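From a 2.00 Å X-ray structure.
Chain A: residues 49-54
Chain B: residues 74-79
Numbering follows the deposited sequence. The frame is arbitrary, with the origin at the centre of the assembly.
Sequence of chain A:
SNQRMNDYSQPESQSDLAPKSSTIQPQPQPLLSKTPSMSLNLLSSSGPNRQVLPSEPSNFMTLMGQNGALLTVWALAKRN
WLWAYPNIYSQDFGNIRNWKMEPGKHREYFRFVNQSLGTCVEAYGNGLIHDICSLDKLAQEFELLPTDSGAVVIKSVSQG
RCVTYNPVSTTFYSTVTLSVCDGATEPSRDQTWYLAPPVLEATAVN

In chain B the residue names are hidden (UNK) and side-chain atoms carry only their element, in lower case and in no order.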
# COMPACT_ATOMS: atom_id res chain seq x y z
N ASN A 49 16.99 16.74 -21.70
CA ASN A 49 17.03 17.73 -20.63
C ASN A 49 15.96 17.40 -19.58
O ASN A 49 14.76 17.32 -19.88
CB ASN A 49 16.82 19.11 -21.27
CG ASN A 49 16.91 20.23 -20.28
OD1 ASN A 49 17.87 20.34 -19.52
ND2 ASN A 49 15.91 21.10 -20.30
N ARG A 50 16.41 17.20 -18.34
CA ARG A 50 15.56 16.84 -17.19
C ARG A 50 14.44 17.82 -16.83
O ARG A 50 14.69 18.96 -16.44
CB ARG A 50 16.46 16.64 -15.97
CG ARG A 50 15.78 16.11 -14.70
CD ARG A 50 16.80 16.10 -13.55
NE ARG A 50 16.30 15.41 -12.36
CZ ARG A 50 15.49 15.95 -11.46
NH1 ARG A 50 15.07 17.21 -11.60
NH2 ARG A 50 15.08 15.23 -10.43
N GLN A 51 13.19 17.37 -16.93
CA GLN A 51 12.09 18.25 -16.58
C GLN A 51 11.84 18.11 -15.08
O GLN A 51 12.24 17.13 -14.46
CB GLN A 51 10.82 17.88 -17.35
CG GLN A 51 10.99 18.01 -18.86
CD GLN A 51 11.34 19.43 -19.27
OE1 GLN A 51 10.48 20.31 -19.26
NE2 GLN A 51 12.60 19.66 -19.61
N VAL A 52 11.19 19.11 -14.52
CA VAL A 52 10.86 19.12 -13.10
C VAL A 52 9.68 18.18 -12.80
O VAL A 52 8.64 18.28 -13.44
CB VAL A 52 10.46 20.55 -12.65
CG1 VAL A 52 10.04 20.54 -11.17
CG2 VAL A 52 11.62 21.50 -12.86
N LEU A 53 9.86 17.27 -11.84
CA LEU A 53 8.80 16.36 -11.37
C LEU A 53 9.30 15.91 -10.00
O LEU A 53 9.93 14.87 -9.86
CB LEU A 53 8.59 15.14 -12.29
CG LEU A 53 7.15 14.61 -12.25
CD1 LEU A 53 6.99 13.38 -13.13
CD2 LEU A 53 6.77 14.24 -10.81
N PRO A 54 9.00 16.71 -8.96
CA PRO A 54 9.39 16.49 -7.56
C PRO A 54 9.10 15.11 -6.97
O PRO A 54 8.00 14.60 -7.10
CB PRO A 54 8.63 17.59 -6.80
CG PRO A 54 8.20 18.57 -7.87
CD PRO A 54 7.90 17.69 -9.03
N UNK B 74 6.96 6.51 -13.47
CA UNK B 74 6.93 7.93 -13.71
C UNK B 74 6.33 8.24 -15.07
O UNK B 74 5.62 7.41 -15.65
N UNK B 75 6.61 9.43 -15.58
CA UNK B 75 6.11 9.88 -16.88
C UNK B 75 7.11 9.50 -17.99
O UNK B 75 8.20 9.02 -17.72
c UNK B 75 5.93 11.42 -16.89
o UNK B 75 7.21 12.05 -16.70
c UNK B 75 5.00 11.85 -15.74
N UNK B 76 6.72 9.70 -19.25
CA UNK B 76 7.63 9.41 -20.35
C UNK B 76 8.83 10.35 -20.25
O UNK B 76 9.95 9.93 -20.49
n UNK B 76 7.56 6.64 -24.72
n UNK B 76 5.34 6.17 -24.39
c UNK B 76 6.93 9.59 -21.71
c UNK B 76 6.33 7.06 -24.46
c UNK B 76 7.11 9.39 -24.26
c UNK B 76 7.88 9.42 -22.93
n UNK B 76 6.09 8.34 -24.24
N UNK B 77 8.60 11.62 -19.88
CA UNK B 77 9.72 12.55 -19.79
C UNK B 77 10.54 12.38 -18.51
O UNK B 77 11.71 12.74 -18.48
c UNK B 77 9.24 14.01 -19.93
o UNK B 77 8.43 14.39 -18.85
N UNK B 78 9.94 11.84 -17.46
CA UNK B 78 10.69 11.62 -16.22
C UNK B 78 10.42 10.21 -15.74
O UNK B 78 9.68 9.97 -14.78
c UNK B 78 10.98 14.05 -15.38
n UNK B 78 13.28 13.00 -11.87
c UNK B 78 12.86 13.75 -12.88
n UNK B 78 12.38 14.97 -12.66
c UNK B 78 10.32 12.66 -15.15
c UNK B 78 12.52 14.01 -15.32
n UNK B 78 12.97 13.29 -14.13
N UNK B 79 11.03 9.23 -16.42
CA UNK B 79 10.86 7.83 -16.06
C UNK B 79 11.40 7.47 -14.68
O UNK B 79 12.32 8.11 -14.14
c UNK B 79 11.88 9.39 -17.61
c UNK B 79 12.59 8.07 -17.68
c UNK B 79 11.56 7.09 -17.21
O HOH W 1 12.69 15.20 -18.84
O HOH W 2 12.33 13.72 -9.34

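Position 74 has backbone atoms and nothing more, and it makes no contact with chain A, so it is glycine. Its backbone accounts for the absence: an ideal CB placed here would lie 2.3 Å from the backbone O of position 78, a clash. The bare CA lets the chain fold back closely on itself.

Position 75 carries three side-chain atoms, a carbon bearing one oxygen and one carbon. Its CA-to-CB bond points toward chain A, and the branch carbon lies against CD1 of Leu53(A). That branching at CB is threonine. CG2 of Thr75(B) is 3.6 Å from CD1 of Leu53(A), and OG1 of Thr75(B) is 3.8 Å from the same atom; OG1 also accepts a hydrogen bond from the backbone N of position 78 at 2.8 Å. Chi1 is in the p well, and the residue meets its own loop and the partner at once.

Position 76 has seven side-chain atoms: three carbons, a nitrogen, then a carbon carrying two more nitrogens. Nothing of it reaches chain A; its side chain stays at least 9.4 Å away, exposed and touching a crystal neighbour. This is a guanidinium on a linear chain, hence arginine. The contact gives no rule for this choice.

Position 77 shows one carbon and then one oxygen. Its CB points toward chain A, yet the side-chain approach is loose, with the oxygen 4.4 Å from CG of Gln51(A). One carbon and a terminal oxygen make it serine. The backbone does more: water 1 donates to O of Ser77(B) at 2.7 Å and to O of Asn49(A) at 3.1 Å, and accepts from N of Gln51(A) at 2.9 Å, tying the two main chains together.

Position 78 repeats the pattern of three carbons, a nitrogen and a carbon with two nitrogens, but here the chain is folded and directed toward chain A. One terminal nitrogen sits 2.8 Å from O of Gln51(A). It is arginine, with chi1 to chi3 all in the m well, and NH2 of Arg78(B) donates that hydrogen bond near the plane of its guanidinium. Its other terminal nitrogen, NH1, gives a hydrogen bond to water 2 at 2.8 Å, and that water donates to O of Leu53(A) at 2.7 Å.

Position 79 has three carbons closing a ring onto the backbone nitrogen. Its CB points away, and it makes no contact with chain A. The ring makes it proline.

The contact works through one long side chain reading backbone. Arg78(B) has more of its surface covered by the other stretch than any other residue here, and it reaches two carbonyls of chain A, one directly and one through water, so neither bond depends on a particular side chain there. Over one face of its guanidinium lies CZ of Arg50(A), with NH2 of Arg50(A) 3.2 Å from NH1 of Arg78(B); these are two donors of like charge, a close approach without a hydrogen bond. Leu53(A) against Thr75(B) supplies the apolar patch. The transferable lesson is a braced loop, a folded arginine aimed at carbonyls, and two waters that link the stretches.

Chain B (74-79) GTRSRP
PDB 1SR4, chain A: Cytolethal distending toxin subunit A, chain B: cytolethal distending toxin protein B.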